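Long-range contacts in N-acetylmuramoyl-L-alanine amidase domain-containing protein SAOUHSC_02979 (Staphylococcus aureus, PDB 5T1Q), which probably acts as a secreted cell-wall amidase, the chain combining a glucosaminidase-type region with a C-terminal CHAP (cysteine peptidase-like) domain that carries all three contacts: residues A[287-292]-A[354-359]; A[259-264]-A[315-320]; A[324-329]-A[342-347]. One frame throughout, in Å; residues are numbered along the deposited sequence.

How the interactions relate
All three contacts lie in the C-terminal CHAP domain and reach one mixed beta sheet. Interaction 1 pairs one of its two outermost strands, 288-290, with 354-357, interaction 3 pairs 327-332 with 339-345, and interaction 2 sets helix 253-262 against strand 314-321, the neighbour of 327-332. Their centres lie about 12 to 17 Å apart. Met261 CE packs 3.4 Å from Gly358 N, and Glu319 N probably bonds Val328 O at 2.8 Å. Cys253, His314 and Glu331 form a possible catalytic triad: Phe317 of interaction 2 lies near it without touching, and Arg343 of interaction 3 reaches Glu331. The Arg343 side chain is about 4 Å from a sodium ion, that of Ser354 about 7 Å from one.

Interaction 1 (A[287-292]-A[354-359]); sequences YQVSHT and SYITGK
An antiparallel strand pair at the edge of the CHAP-domain sheet brings Val289 against Ile356 and Ser290 against Tyr355, the strand directions 165° apart. Tyr355 N donates to Ser290 O at 2.8 Å, and Ser290 N returns a bond to Tyr355 O at 3.1 Å. Two residues along, Thr357 N donates to Gln288 O at 2.9 Å, and a water bridges the two backbones, accepting a hydrogen bond from Gln288 N (2.7 Å) and donating one to Thr357 O (2.7 Å).

Val289 and Ile356 share one face of the sheet, a non-hydrogen-bonded pair whose branched side chains suit extended backbone; Val289 CG2 meets Ile356 CG1 at 4.2 Å. Ile356 also packs on Trp278 and Ala282 of helix 278-284, which covers this side. The other face carries Tyr355, whose ring has Ser290 O at its edge and whose hydroxyl bonds Ala350 O.

Beyond the pairing, Lys359 lies across Tyr287 at about a right angle. Its chain is extended beyond CG, and CE sits over the centre of the ring, 3.8 Å from the centroid. NZ, also over the face but shifted toward CD1 and CE1 (20° off the normal), makes a cation-pi contact and bonds Arg285 O, so the charge has two kinds of partner. Thr357 O approaches the edge of the same ring, 3.4 Å from CD2, where the ring hydrogens are slightly positive. Tyrosine suits this place because its face takes the lysine while its hydroxyl bonds Ser269 N. At the other end, Ser290 OG accepts from Thr292 N, an ST turn after which Thr292 O still lies by the Tyr355 ring. The whole is an antiparallel edge-strand pairing, the C-terminal strand inserted between 298-301 and the outermost 288-290.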
# COMPACT_ATOMS: atom_id res chain seq x y z
N TYR A 287 -7.16 -28.60 -6.55
CA TYR A 287 -8.22 -27.63 -6.28
C TYR A 287 -9.33 -27.83 -7.30
O TYR A 287 -9.07 -28.32 -8.40
CB TYR A 287 -7.69 -26.22 -6.40
CG TYR A 287 -6.80 -25.81 -5.28
CD1 TYR A 287 -5.45 -26.16 -5.27
CD2 TYR A 287 -7.29 -25.06 -4.23
CE1 TYR A 287 -4.63 -25.78 -4.22
CE2 TYR A 287 -6.47 -24.70 -3.17
CZ TYR A 287 -5.14 -25.06 -3.18
OH TYR A 287 -4.34 -24.69 -2.14
N GLN A 288 -10.57 -27.49 -6.92
CA GLN A 288 -11.71 -27.54 -7.84
C GLN A 288 -11.57 -26.30 -8.73
O GLN A 288 -11.52 -25.18 -8.23
CB GLN A 288 -13.06 -27.46 -7.08
CG GLN A 288 -13.27 -28.46 -5.94
CD GLN A 288 -14.25 -27.95 -4.85
OE1 GLN A 288 -13.96 -28.04 -3.64
NE2 GLN A 288 -15.37 -27.37 -5.27
N VAL A 289 -11.50 -26.51 -10.04
CA VAL A 289 -11.35 -25.41 -10.99
C VAL A 289 -12.31 -25.64 -12.13
O VAL A 289 -12.37 -26.75 -12.67
CB VAL A 289 -9.91 -25.35 -11.58
CG1 VAL A 289 -9.74 -24.12 -12.48
CG2 VAL A 289 -8.85 -25.36 -10.50
N SER A 290 -13.09 -24.61 -12.50
CA SER A 290 -13.99 -24.73 -13.64
C SER A 290 -14.33 -23.37 -14.25
O SER A 290 -13.93 -22.31 -13.72
CB SER A 290 -15.28 -25.47 -13.25
OG SER A 290 -16.25 -24.59 -12.70
N HIS A 291 -15.08 -23.41 -15.35
CA HIS A 291 -15.55 -22.21 -16.04
C HIS A 291 -16.90 -21.70 -15.51
O HIS A 291 -17.44 -20.71 -16.03
CB HIS A 291 -15.64 -22.48 -17.56
CG HIS A 291 -14.32 -22.70 -18.21
ND1 HIS A 291 -13.42 -21.69 -18.43
CD2 HIS A 291 -13.74 -23.83 -18.69
CE1 HIS A 291 -12.34 -22.17 -19.02
NE2 HIS A 291 -12.50 -23.47 -19.19
N THR A 292 -17.44 -22.35 -14.46
CA THR A 292 -18.70 -21.93 -13.85
C THR A 292 -18.42 -20.86 -12.80
O THR A 292 -17.66 -21.10 -11.85
CB THR A 292 -19.42 -23.12 -13.20
OG1 THR A 292 -19.67 -24.11 -14.19
CG2 THR A 292 -20.78 -22.70 -12.59
N SER A 354 -11.67 -18.77 -15.47
CA SER A 354 -11.52 -19.94 -14.61
C SER A 354 -11.73 -19.54 -13.17
O SER A 354 -11.23 -18.50 -12.74
CB SER A 354 -10.14 -20.56 -14.75
OG SER A 354 -10.02 -21.17 -15.98
N TYR A 355 -12.46 -20.37 -12.44
CA TYR A 355 -12.78 -20.14 -11.03
C TYR A 355 -12.17 -21.23 -10.17
O TYR A 355 -12.43 -22.40 -10.39
CB TYR A 355 -14.28 -20.10 -10.85
CG TYR A 355 -14.89 -19.00 -11.70
CD1 TYR A 355 -15.22 -19.23 -13.05
CD2 TYR A 355 -15.07 -17.72 -11.19
CE1 TYR A 355 -15.72 -18.21 -13.85
CE2 TYR A 355 -15.59 -16.70 -11.98
CZ TYR A 355 -15.90 -16.95 -13.31
OH TYR A 355 -16.42 -15.96 -14.09
N ILE A 356 -11.34 -20.84 -9.20
CA ILE A 356 -10.69 -21.78 -8.31
C ILE A 356 -11.37 -21.75 -6.95
O ILE A 356 -11.42 -20.70 -6.30
CB ILE A 356 -9.20 -21.41 -8.10
CG1 ILE A 356 -8.46 -21.31 -9.44
CG2 ILE A 356 -8.51 -22.43 -7.19
CD1 ILE A 356 -7.09 -20.65 -9.34
N THR A 357 -11.89 -22.89 -6.51
CA THR A 357 -12.46 -22.99 -5.17
C THR A 357 -11.32 -23.29 -4.22
O THR A 357 -10.59 -24.23 -4.45
CB THR A 357 -13.53 -24.10 -5.10
OG1 THR A 357 -14.58 -23.78 -6.02
CG2 THR A 357 -14.11 -24.24 -3.67
N GLY A 358 -11.15 -22.48 -3.18
CA GLY A 358 -10.08 -22.72 -2.19
C GLY A 358 -10.41 -23.87 -1.25
O GLY A 358 -11.55 -24.31 -1.19
N LYS A 359 -9.41 -24.35 -0.52
CA LYS A 359 -9.59 -25.43 0.45
C LYS A 359 -9.73 -24.86 1.85
O LYS A 359 -9.75 -23.64 2.00
CB LYS A 359 -8.43 -26.41 0.39
CG LYS A 359 -8.42 -27.22 -0.89
CD LYS A 359 -7.10 -27.94 -1.08
CE LYS A 359 -7.03 -28.58 -2.45
NZ LYS A 359 -5.64 -28.97 -2.82
OXT LYS A 359 -9.82 -25.58 2.85
O HOH W 1 -11.01 -26.87 -4.30

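Interaction 2 (A[259-264]-A[315-320]); sequences NRMKQF and VAFVEK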
# COMPACT_ATOMS: atom_id res chain seq x y z
N ASN A 259 -5.23 -13.19 0.48
CA ASN A 259 -5.74 -12.59 1.73
C ASN A 259 -7.25 -12.50 1.80
O ASN A 259 -7.85 -12.83 2.81
CB ASN A 259 -5.11 -11.22 1.98
CG ASN A 259 -3.68 -11.32 2.49
OD1 ASN A 259 -2.73 -11.26 1.72
ND2 ASN A 259 -3.53 -11.58 3.77
N ARG A 260 -7.87 -12.07 0.71
CA ARG A 260 -9.32 -11.93 0.71
C ARG A 260 -9.99 -13.27 0.94
O ARG A 260 -10.97 -13.35 1.67
CB ARG A 260 -9.80 -11.29 -0.60
CG ARG A 260 -11.30 -11.05 -0.71
CD ARG A 260 -11.81 -10.14 0.39
NE ARG A 260 -13.20 -9.77 0.20
CZ ARG A 260 -13.90 -9.02 1.05
NH1 ARG A 260 -13.35 -8.59 2.18
NH2 ARG A 260 -15.17 -8.73 0.78
N MSE A 261 -9.44 -14.33 0.35
CA MSE A 261 -9.98 -15.69 0.51
C MSE A 261 -9.90 -16.13 1.96
O MSE A 261 -10.81 -16.78 2.48
CB MSE A 261 -9.26 -16.72 -0.36
CG MSE A 261 -9.72 -16.62 -1.81
SE MSE A 261 -8.71 -17.90 -2.93
CE MSE A 261 -10.06 -19.30 -2.67
N LYS A 262 -8.80 -15.79 2.62
CA LYS A 262 -8.63 -16.12 4.04
C LYS A 262 -9.67 -15.50 4.97
O LYS A 262 -10.00 -16.10 5.97
CB LYS A 262 -7.23 -15.79 4.55
CG LYS A 262 -6.29 -16.97 4.48
CD LYS A 262 -4.88 -16.63 4.92
CE LYS A 262 -4.09 -17.89 5.21
NZ LYS A 262 -4.20 -18.90 4.12
N GLN A 263 -10.18 -14.32 4.64
CA GLN A 263 -11.22 -13.70 5.47
C GLN A 263 -12.46 -14.57 5.55
O GLN A 263 -13.25 -14.44 6.49
CB GLN A 263 -11.63 -12.34 4.94
CG GLN A 263 -10.53 -11.29 4.95
CD GLN A 263 -11.08 -9.93 4.62
OE1 GLN A 263 -10.94 -9.44 3.50
NE2 GLN A 263 -11.78 -9.32 5.58
N PHE A 264 -12.66 -15.43 4.55
CA PHE A 264 -13.81 -16.31 4.53
C PHE A 264 -13.47 -17.77 4.90
O PHE A 264 -14.23 -18.68 4.60
CB PHE A 264 -14.50 -16.22 3.18
CG PHE A 264 -14.98 -14.84 2.85
CD1 PHE A 264 -16.13 -14.34 3.45
CD2 PHE A 264 -14.27 -14.03 1.97
CE1 PHE A 264 -16.58 -13.05 3.14
CE2 PHE A 264 -14.72 -12.75 1.65
CZ PHE A 264 -15.88 -12.27 2.24
N VAL A 315 -5.63 -11.95 -11.59
CA VAL A 315 -6.45 -12.74 -10.70
C VAL A 315 -7.24 -11.80 -9.78
O VAL A 315 -6.74 -10.76 -9.35
CB VAL A 315 -5.64 -13.83 -9.95
CG1 VAL A 315 -4.64 -13.23 -8.96
CG2 VAL A 315 -6.55 -14.80 -9.23
N ALA A 316 -8.49 -12.16 -9.51
CA ALA A 316 -9.40 -11.37 -8.70
C ALA A 316 -10.24 -12.28 -7.84
O ALA A 316 -10.19 -13.50 -8.00
CB ALA A 316 -10.29 -10.51 -9.58
N PHE A 317 -10.99 -11.70 -6.91
CA PHE A 317 -11.85 -12.45 -6.00
C PHE A 317 -13.31 -12.23 -6.35
O PHE A 317 -13.73 -11.09 -6.52
CB PHE A 317 -11.57 -11.99 -4.56
CG PHE A 317 -12.41 -12.69 -3.52
CD1 PHE A 317 -12.05 -13.93 -3.05
CD2 PHE A 317 -13.56 -12.11 -3.03
CE1 PHE A 317 -12.81 -14.60 -2.09
CE2 PHE A 317 -14.35 -12.77 -2.08
CZ PHE A 317 -13.96 -14.01 -1.61
N VAL A 318 -14.09 -13.31 -6.47
CA VAL A 318 -15.51 -13.20 -6.79
C VAL A 318 -16.33 -12.84 -5.53
O VAL A 318 -16.51 -13.67 -4.64
CB VAL A 318 -16.06 -14.51 -7.38
CG1 VAL A 318 -17.55 -14.38 -7.71
CG2 VAL A 318 -15.28 -14.91 -8.62
N GLU A 319 -16.81 -11.60 -5.46
CA GLU A 319 -17.63 -11.15 -4.33
C GLU A 319 -19.08 -11.62 -4.48
O GLU A 319 -19.74 -11.93 -3.50
CB GLU A 319 -17.64 -9.62 -4.23
CG GLU A 319 -16.29 -8.97 -3.99
CD GLU A 319 -15.72 -9.17 -2.59
OE1 GLU A 319 -16.43 -9.70 -1.69
OE2 GLU A 319 -14.56 -8.76 -2.38
N LYS A 320 -19.56 -11.68 -5.71
CA LYS A 320 -20.95 -12.06 -5.97
C LYS A 320 -21.13 -12.61 -7.37
O LYS A 320 -20.45 -12.20 -8.30
CB LYS A 320 -21.84 -10.82 -5.82
CG LYS A 320 -23.33 -11.07 -5.98
CD LYS A 320 -24.11 -9.76 -5.85
CE LYS A 320 -25.60 -9.98 -6.04
NZ LYS A 320 -26.28 -8.67 -5.89
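Arg260 of helix 253-262 reaches across Phe317 to Glu319, and each part of its side chain has a different partner. CB lies 4.2 Å from Phe317 CG. Arg260 CG, anti to the backbone N (chi1 -179°), is set over the phenyl face, 3.5 Å from the ring centroid and offset toward the rim, a CH-pi contact. The chain then bends at chi2 (60°), and CD leads past the ring to Glu319. NE makes a weak bond to OE2 of Glu319, whereas NH2 meets Glu319 OE1 at 2.9 Å, straight and within the guanidinium plane. The two charged planes stand 59° apart, so the salt bridge is twisted rather than flat. NH1 turns back to Gln263 OE1 at 2.9 Å, and NH2 also bonds Lys237 O; Glu319 OE2 has a second partner in Ser330 OG.

Around the ring of Phe317, selenomethionine Met261 brings CG to the edge, 3.7 Å from CE1. Phe264 meets the same ring rim to rim, the planes nearly parallel, while Phe264 CE2 lies over one face of the Arg260 guanidinium, offset toward its rim. Arginine suits this place because its apolar methylenes can lie on the Phe317 face while its charged tip reaches Glu319. The chemistry implies a buried ion pair whose charges compensate each other and are held by several further bonds, which would favour both groups being ionised.

Interaction 3 (A[324-329]-A[342-347]); sequences DGSIVI and HRTINA
Ile327 and Ile345, with Ile329 and Arg343, make up the tightly packed face of this hairpin. Ile327 CG1 touches Ile345 CB at 3.6 Å, the side chains side by side. Ile329 CG1 sits between its own backbone N and carbonyl carbon (chi1 61°), and CD1 reaches Ile345 CG1 at 3.8 Å and one face of the Arg343 guanidinium. Arginine fits here because its stem packs on isoleucine while its NE forms a salt bridge with Glu331. Two hydrogen-bonded pairs join the backbones; Ile329 N bonds Arg343 O at 2.9 Å.

The face of Val328 and Thr344 is looser: Val328 CG2 stays 4.0 Å from Thr344 OG1, and Thr344 is exposed, as suits a small polar residue. Where the chain enters the strand, OD1 of exposed Asp324 accepts from N of buried Ser326 at 2.8 Å, an Asx turn, and from Ser326 OG through its syn lone pair. Gly325 has a positive phi (93°), at which a side chain would jam against Asp324 O and crowd Ala347 CB, so glycine fits. This is an antiparallel beta hairpin within the CHAP-domain sheet, its isoleucine face packed inward, Ile329 on Val299 and Ile345 on Phe301.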
# COMPACT_ATOMS: atom_id res chain seq x y z
N ASP A 324 -28.12 -12.90 -13.47
CA ASP A 324 -27.96 -12.89 -14.94
C ASP A 324 -26.66 -13.56 -15.42
O ASP A 324 -26.37 -13.53 -16.62
CB ASP A 324 -28.03 -11.45 -15.51
CG ASP A 324 -26.81 -10.59 -15.13
OD1 ASP A 324 -25.93 -11.07 -14.38
OD2 ASP A 324 -26.73 -9.42 -15.58
N GLY A 325 -25.87 -14.12 -14.51
CA GLY A 325 -24.60 -14.77 -14.87
C GLY A 325 -23.35 -13.87 -14.80
O GLY A 325 -22.25 -14.36 -14.91
N SER A 326 -23.53 -12.56 -14.63
CA SER A 326 -22.38 -11.66 -14.51
C SER A 326 -21.78 -11.82 -13.11
O SER A 326 -22.39 -12.45 -12.26
CB SER A 326 -22.77 -10.21 -14.80
OG SER A 326 -23.78 -9.75 -13.94
N ILE A 327 -20.59 -11.28 -12.88
CA ILE A 327 -19.96 -11.40 -11.56
C ILE A 327 -19.47 -10.04 -11.07
O ILE A 327 -19.19 -9.15 -11.87
CB ILE A 327 -18.74 -12.39 -11.58
CG1 ILE A 327 -17.68 -11.94 -12.58
CG2 ILE A 327 -19.20 -13.79 -11.94
CD1 ILE A 327 -16.42 -12.78 -12.62
N VAL A 328 -19.38 -9.91 -9.75
CA VAL A 328 -18.81 -8.73 -9.12
C VAL A 328 -17.50 -9.22 -8.52
O VAL A 328 -17.49 -10.20 -7.75
CB VAL A 328 -19.69 -8.20 -7.99
CG1 VAL A 328 -19.05 -6.96 -7.37
CG2 VAL A 328 -21.09 -7.89 -8.51
N ILE A 329 -16.40 -8.56 -8.88
CA ILE A 329 -15.09 -8.94 -8.42
C ILE A 329 -14.38 -7.80 -7.70
O ILE A 329 -14.68 -6.64 -7.95
CB ILE A 329 -14.18 -9.40 -9.59
CG1 ILE A 329 -13.97 -8.28 -10.62
CG2 ILE A 329 -14.78 -10.60 -10.28
CD1 ILE A 329 -12.95 -8.59 -11.71
N HIS A 342 -13.01 -2.62 -7.50
CA HIS A 342 -14.00 -3.64 -7.79
C HIS A 342 -14.73 -3.30 -9.07
O HIS A 342 -14.81 -2.13 -9.45
CB HIS A 342 -15.06 -3.68 -6.67
CG HIS A 342 -14.64 -3.04 -5.40
ND1 HIS A 342 -15.01 -1.75 -5.06
CD2 HIS A 342 -13.88 -3.49 -4.37
CE1 HIS A 342 -14.49 -1.43 -3.89
NE2 HIS A 342 -13.79 -2.47 -3.45
N ARG A 343 -15.31 -4.30 -9.71
CA ARG A 343 -16.07 -4.07 -10.93
C ARG A 343 -16.94 -5.27 -11.24
O ARG A 343 -16.84 -6.29 -10.59
CB ARG A 343 -15.13 -3.78 -12.12
CG ARG A 343 -14.08 -4.84 -12.39
CD ARG A 343 -13.07 -4.37 -13.45
NE ARG A 343 -11.93 -5.27 -13.51
CZ ARG A 343 -11.54 -6.02 -14.54
NH1 ARG A 343 -12.15 -5.97 -15.72
NH2 ARG A 343 -10.46 -6.79 -14.41
N THR A 344 -17.77 -5.12 -12.27
CA THR A 344 -18.64 -6.16 -12.74
C THR A 344 -18.16 -6.65 -14.10
O THR A 344 -17.87 -5.85 -14.99
CB THR A 344 -20.09 -5.65 -12.88
OG1 THR A 344 -20.59 -5.32 -11.59
CG2 THR A 344 -21.01 -6.71 -13.53
N ILE A 345 -18.08 -7.97 -14.26
CA ILE A 345 -17.70 -8.59 -15.52
C ILE A 345 -18.97 -9.17 -16.10
O ILE A 345 -19.65 -9.94 -15.41
CB ILE A 345 -16.68 -9.73 -15.30
CG1 ILE A 345 -15.39 -9.22 -14.62
CG2 ILE A 345 -16.38 -10.45 -16.63
CD1 ILE A 345 -14.62 -8.18 -15.42
N ASN A 346 -19.29 -8.83 -17.35
CA ASN A 346 -20.53 -9.32 -17.98
C ASN A 346 -20.56 -10.85 -18.10
O ASN A 346 -19.51 -11.52 -18.06
CB ASN A 346 -20.85 -8.59 -19.32
CG ASN A 346 -19.81 -8.82 -20.43
OD1 ASN A 346 -19.05 -7.91 -20.77
ND2 ASN A 346 -19.79 -10.02 -21.02
N ALA A 347 -21.77 -11.38 -18.22
CA ALA A 347 -22.03 -12.83 -18.25
C ALA A 347 -21.23 -13.59 -19.31
O ALA A 347 -20.65 -14.63 -19.00
CB ALA A 347 -23.52 -13.10 -18.43